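Local coordinates for Rho guanine nucleotide exchange factor 3 (Mus musculus, PDB 2Z0Q), which acts as a guanine nucleotide exchange factor for the small GTPases RhoA and RhoB, through the DH-PH module to which this chain corresponds, at residues Ile71-Glu76 / Leu105-Ser110; Glu212-Leu217 / His247-Gln252. All coordinates share one frame; numbering follows the deposited sequence.

Interaction 1 of 2, residues Ile71-Glu76 / Leu105-Ser110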
# COMPACT_ATOMS: atom_id res chain seq x y z
N ILE A 71 9.99 -14.43 5.26
CA ILE A 71 10.81 -14.45 6.46
C ILE A 71 12.15 -15.14 6.26
O ILE A 71 13.18 -14.60 6.65
CB ILE A 71 10.01 -15.05 7.66
CG1 ILE A 71 8.84 -14.12 7.97
CG2 ILE A 71 10.92 -15.22 8.87
CD1 ILE A 71 7.86 -14.62 9.08
N PRO A 72 12.17 -16.34 5.63
CA PRO A 72 13.46 -17.01 5.43
C PRO A 72 14.47 -16.21 4.60
O PRO A 72 15.67 -16.32 4.82
CB PRO A 72 13.08 -18.33 4.75
CG PRO A 72 11.65 -18.54 5.20
CD PRO A 72 11.05 -17.18 5.16
N LEU A 73 13.98 -15.40 3.66
CA LEU A 73 14.88 -14.59 2.81
C LEU A 73 15.73 -13.61 3.63
O LEU A 73 16.92 -13.43 3.39
CB LEU A 73 14.07 -13.77 1.80
CG LEU A 73 12.98 -14.49 1.02
CD1 LEU A 73 12.44 -13.55 -0.03
CD2 LEU A 73 13.54 -15.76 0.43
N HIS A 74 15.07 -12.95 4.56
CA HIS A 74 15.70 -11.98 5.44
C HIS A 74 16.56 -12.67 6.51
O HIS A 74 17.66 -12.22 6.85
CB HIS A 74 14.60 -11.06 5.99
CG HIS A 74 13.93 -10.25 4.92
ND1 HIS A 74 14.54 -9.17 4.31
CD2 HIS A 74 12.73 -10.39 4.30
CE1 HIS A 74 13.76 -8.70 3.36
NE2 HIS A 74 12.65 -9.42 3.33
N GLU A 75 16.10 -13.82 7.01
CA GLU A 75 16.90 -14.54 7.98
C GLU A 75 18.19 -14.95 7.32
O GLU A 75 19.24 -14.93 7.96
CB GLU A 75 16.16 -15.79 8.50
CG GLU A 75 14.92 -15.47 9.32
CD GLU A 75 14.17 -16.72 9.78
OE1 GLU A 75 13.72 -17.51 8.92
OE2 GLU A 75 14.04 -16.91 11.01
N GLU A 76 18.13 -15.33 6.04
CA GLU A 76 19.33 -15.73 5.33
C GLU A 76 20.27 -14.54 5.20
O GLU A 76 21.47 -14.68 5.42
CB GLU A 76 19.02 -16.26 3.94
CG GLU A 76 20.26 -16.69 3.17
CD GLU A 76 20.96 -17.86 3.82
OE1 GLU A 76 20.26 -18.73 4.38
OE2 GLU A 76 22.20 -17.93 3.76
N LEU A 105 15.27 -12.11 -4.02
CA LEU A 105 14.22 -11.09 -4.00
C LEU A 105 13.18 -11.35 -5.09
O LEU A 105 12.18 -10.66 -5.18
CB LEU A 105 14.81 -9.69 -4.16
CG LEU A 105 15.54 -9.12 -2.93
CD1 LEU A 105 15.97 -7.73 -3.19
CD2 LEU A 105 14.64 -9.18 -1.71
N SER A 106 13.42 -12.35 -5.94
CA SER A 106 12.44 -12.65 -6.97
C SER A 106 11.08 -12.99 -6.28
O SER A 106 10.04 -12.77 -6.85
CB SER A 106 12.90 -13.83 -7.84
OG SER A 106 13.04 -15.01 -7.08
N SER A 107 11.12 -13.52 -5.06
CA SER A 107 9.87 -13.84 -4.35
C SER A 107 9.04 -12.59 -4.04
O SER A 107 7.82 -12.70 -3.80
CB SER A 107 10.18 -14.58 -3.05
OG SER A 107 10.90 -15.76 -3.32
N TYR A 108 9.65 -11.40 -4.04
CA TYR A 108 8.85 -10.20 -3.78
C TYR A 108 7.87 -9.93 -4.94
O TYR A 108 6.86 -9.26 -4.77
CB TYR A 108 9.73 -8.97 -3.56
CG TYR A 108 10.10 -8.78 -2.11
CD1 TYR A 108 10.90 -9.70 -1.43
CD2 TYR A 108 9.57 -7.71 -1.39
CE1 TYR A 108 11.17 -9.56 -0.03
CE2 TYR A 108 9.81 -7.56 -0.01
CZ TYR A 108 10.60 -8.48 0.65
OH TYR A 108 10.80 -8.30 2.00
N ASP A 109 8.17 -10.46 -6.13
CA ASP A 109 7.30 -10.27 -7.27
C ASP A 109 5.95 -10.93 -6.98
O ASP A 109 4.89 -10.30 -7.09
CB ASP A 109 7.92 -10.90 -8.52
CG ASP A 109 7.14 -10.60 -9.77
OD1 ASP A 109 6.72 -9.45 -9.93
OD2 ASP A 109 6.97 -11.52 -10.60
N SER A 110 6.00 -12.20 -6.59
CA SER A 110 4.83 -12.99 -6.27
C SER A 110 4.05 -12.31 -5.14
O SER A 110 2.84 -12.11 -5.23
CB SER A 110 5.28 -14.39 -5.84
OG SER A 110 4.20 -15.26 -5.56
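Leu-73 lays its CD1 methyl against the side chain of Ser-107 and the rim of the Tyr-108 ring. CD1 lies 3.9 Å from Ser-107 CB and 4.2 Å from Tyr-108 CE1, and it comes to the tyrosine at the ring edge. The polar half of the contact lies beside this apolar patch. His-74 and Tyr-108 reach for each other from opposite directions, and His-74 NE2 meets Tyr-108 OH in a short hydrogen bond of 2.5 Å. The bond is moderately bent, at 150°, and either atom could be the donor. OH lies near the imidazole plane and NE2 near the phenol plane, yet the two rings are turned 82° apart. They therefore meet rim to rim, and neither covers the other. With CG of His-74 anti to the carbonyl carbon (chi1 -64°), the ring swings out toward helix 107-125. Glu-31 bonds ND1, so both ring nitrogens are held and the imidazole has little freedom to turn. The carboxylate is likely to polarise the ring. A phenylalanine in place of Tyr-108 would probably keep the edge contact with Leu-73 but leave His-74 NE2 without its mate between the helices. Leu-160 and Pro-156 of helix 155-172 also touch Tyr-108. The arrangement is interhelical packing within the all-helical DH (RhoGEF) domain, with a buried polar pair bridging helices 67-84 and 107-125.

Interaction 2 of 2, residues Glu212-Leu217 / His247-Gln252; sequences ERLLYL and HVFLFQ
Leu-214 points its side chain at two phenylalanines of the facing strand and gives one methyl to each. CD2 lies 4.3 Å from Phe-249 CE2. CD1 lies 4.4 Å from Phe-251 CE2. Both methyls approach their rings obliquely. The fork of the leucine explains the division. CD1 continues the extended line from CA (chi2 179°) toward Phe-251, while CD2 branches off toward Phe-249. The two phenylalanines are two residues apart on the strand, so both point to the same side of it. Their first torsions are alike, and the ring planes differ by only about 21°. The rings stand in file along the strand, and Leu-214 meets both at their CE2 corners. His-247, one step further back on the same side, continues the row. Its CD2 lies 3.1 Å above one face of Phe-249, offset toward the rim, and Phe-251 lies on the opposite side of that ring. The contact is small, with 95 Å² buried over both segments. It is wholly apolar, and no hydrogen bond crosses it. The backbones stay well apart, with Leu-214 CA 10.2 Å from Phe-249 CA. All three touching residues are buried. Tyr-210 and Tyr-269 add further rings around Phe-249, the latter edge-to-face. Leu-214 stands where the long helix 180-213 gives way to the short strand 214-215, which pairs in parallel with strand 266-271. Strand 245-251 runs between strands 232-240 and 254-263 in the PH-domain sheet, and its phenylalanines receive the incoming chain there.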
# COMPACT_ATOMS: atom_id res chain seq x y z
N GLU A 212 -12.22 -5.68 -12.57
CA GLU A 212 -12.91 -6.97 -12.69
C GLU A 212 -13.94 -7.17 -11.59
O GLU A 212 -14.82 -8.04 -11.70
CB GLU A 212 -11.88 -8.12 -12.66
CG GLU A 212 -10.76 -7.90 -13.67
CD GLU A 212 -9.83 -9.09 -13.85
OE1 GLU A 212 -9.50 -9.77 -12.84
OE2 GLU A 212 -9.43 -9.32 -15.01
N ARG A 213 -13.86 -6.36 -10.54
CA ARG A 213 -14.78 -6.46 -9.43
C ARG A 213 -15.92 -5.42 -9.46
O ARG A 213 -16.78 -5.42 -8.56
CB ARG A 213 -14.03 -6.37 -8.11
CG ARG A 213 -12.95 -7.45 -7.86
CD ARG A 213 -13.54 -8.80 -7.61
NE ARG A 213 -12.51 -9.78 -7.20
CZ ARG A 213 -12.58 -10.51 -6.09
NH1 ARG A 213 -13.62 -10.36 -5.25
NH2 ARG A 213 -11.64 -11.42 -5.82
N LEU A 214 -15.94 -4.56 -10.48
CA LEU A 214 -17.04 -3.58 -10.59
C LEU A 214 -18.31 -4.33 -10.99
O LEU A 214 -18.27 -5.25 -11.82
CB LEU A 214 -16.73 -2.51 -11.64
CG LEU A 214 -15.53 -1.60 -11.28
CD1 LEU A 214 -15.29 -0.59 -12.41
CD2 LEU A 214 -15.84 -0.83 -9.96
N LEU A 215 -19.43 -3.94 -10.40
CA LEU A 215 -20.71 -4.59 -10.69
C LEU A 215 -21.66 -3.54 -11.24
O LEU A 215 -21.83 -2.50 -10.63
CB LEU A 215 -21.22 -5.17 -9.38
CG LEU A 215 -22.57 -5.86 -9.31
CD1 LEU A 215 -22.65 -7.03 -10.29
CD2 LEU A 215 -22.70 -6.37 -7.86
N TYR A 216 -22.24 -3.81 -12.40
CA TYR A 216 -23.14 -2.87 -13.07
C TYR A 216 -24.58 -3.41 -13.05
O TYR A 216 -24.98 -4.12 -13.98
CB TYR A 216 -22.67 -2.69 -14.52
CG TYR A 216 -21.21 -2.31 -14.67
CD1 TYR A 216 -20.80 -0.97 -14.69
CD2 TYR A 216 -20.21 -3.29 -14.78
CE1 TYR A 216 -19.45 -0.61 -14.84
CE2 TYR A 216 -18.87 -2.94 -14.93
CZ TYR A 216 -18.49 -1.62 -14.96
OH TYR A 216 -17.16 -1.31 -15.15
N LEU A 217 -25.35 -3.07 -12.03
CA LEU A 217 -26.71 -3.59 -11.94
C LEU A 217 -27.79 -2.66 -12.48
O LEU A 217 -28.99 -3.03 -12.52
CB LEU A 217 -27.02 -3.99 -10.49
CG LEU A 217 -26.00 -5.00 -9.95
CD1 LEU A 217 -26.31 -5.32 -8.48
CD2 LEU A 217 -26.02 -6.26 -10.83
N HIS A 247 -17.05 3.33 -1.84
CA HIS A 247 -15.67 3.08 -2.20
C HIS A 247 -15.56 3.78 -3.54
O HIS A 247 -16.27 3.45 -4.52
CB HIS A 247 -15.31 1.60 -2.36
CG HIS A 247 -13.84 1.38 -2.34
ND1 HIS A 247 -13.16 0.95 -1.21
CD2 HIS A 247 -12.89 1.67 -3.26
CE1 HIS A 247 -11.86 0.97 -1.45
NE2 HIS A 247 -11.67 1.40 -2.69
N VAL A 248 -14.67 4.76 -3.60
CA VAL A 248 -14.54 5.54 -4.81
C VAL A 248 -13.22 5.26 -5.52
O VAL A 248 -12.17 5.14 -4.90
CB VAL A 248 -14.66 7.04 -4.46
CG1 VAL A 248 -14.50 7.88 -5.69
CG2 VAL A 248 -16.01 7.29 -3.79
N PHE A 249 -13.30 5.20 -6.84
CA PHE A 249 -12.15 4.89 -7.69
C PHE A 249 -11.89 6.00 -8.71
O PHE A 249 -12.75 6.31 -9.55
CB PHE A 249 -12.43 3.60 -8.48
CG PHE A 249 -12.62 2.38 -7.62
CD1 PHE A 249 -11.52 1.65 -7.16
CD2 PHE A 249 -13.89 1.97 -7.26
CE1 PHE A 249 -11.70 0.53 -6.35
CE2 PHE A 249 -14.07 0.87 -6.46
CZ PHE A 249 -12.97 0.13 -6.00
N LEU A 250 -10.70 6.59 -8.64
CA LEU A 250 -10.32 7.58 -9.60
C LEU A 250 -9.37 6.91 -10.63
O LEU A 250 -8.18 6.73 -10.36
CB LEU A 250 -9.58 8.75 -8.93
CG LEU A 250 -9.05 9.78 -9.96
CD1 LEU A 250 -10.22 10.45 -10.72
CD2 LEU A 250 -8.22 10.81 -9.24
N PHE A 251 -9.92 6.53 -11.77
CA PHE A 251 -9.08 5.99 -12.85
C PHE A 251 -8.57 7.26 -13.56
O PHE A 251 -9.11 8.34 -13.34
CB PHE A 251 -9.92 5.12 -13.79
CG PHE A 251 -10.35 3.81 -13.17
CD1 PHE A 251 -9.45 2.73 -13.07
CD2 PHE A 251 -11.64 3.65 -12.69
CE1 PHE A 251 -9.85 1.51 -12.50
CE2 PHE A 251 -12.06 2.45 -12.12
CZ PHE A 251 -11.15 1.37 -12.02
N GLN A 252 -7.55 7.15 -14.42
CA GLN A 252 -7.02 8.36 -15.03
C GLN A 252 -8.05 9.28 -15.67
O GLN A 252 -7.98 10.50 -15.51
CB GLN A 252 -5.98 8.01 -16.08
CG GLN A 252 -5.21 9.22 -16.62
CD GLN A 252 -4.30 9.82 -15.57
OE1 GLN A 252 -4.72 10.66 -14.78
NE2 GLN A 252 -3.03 9.37 -15.54

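Both segments of interaction 1 precede those of interaction 2 in the sequence. Their centres lie 33 Å apart, on opposite sides of the chain's centre, and the nearest atoms are about 15 Å apart, so they do not touch. They share no helix or strand. Interaction 1 joins helices 67-84 and 107-125 inside the DH domain. Interaction 2 lies in the PH domain, where the end of helix 180-213 and strand 214-215 meet strand 245-251. That long helix leads from the DH bundle into the PH sheet. One contact thus belongs to the helical DH bundle, the other to the junction of the two domains.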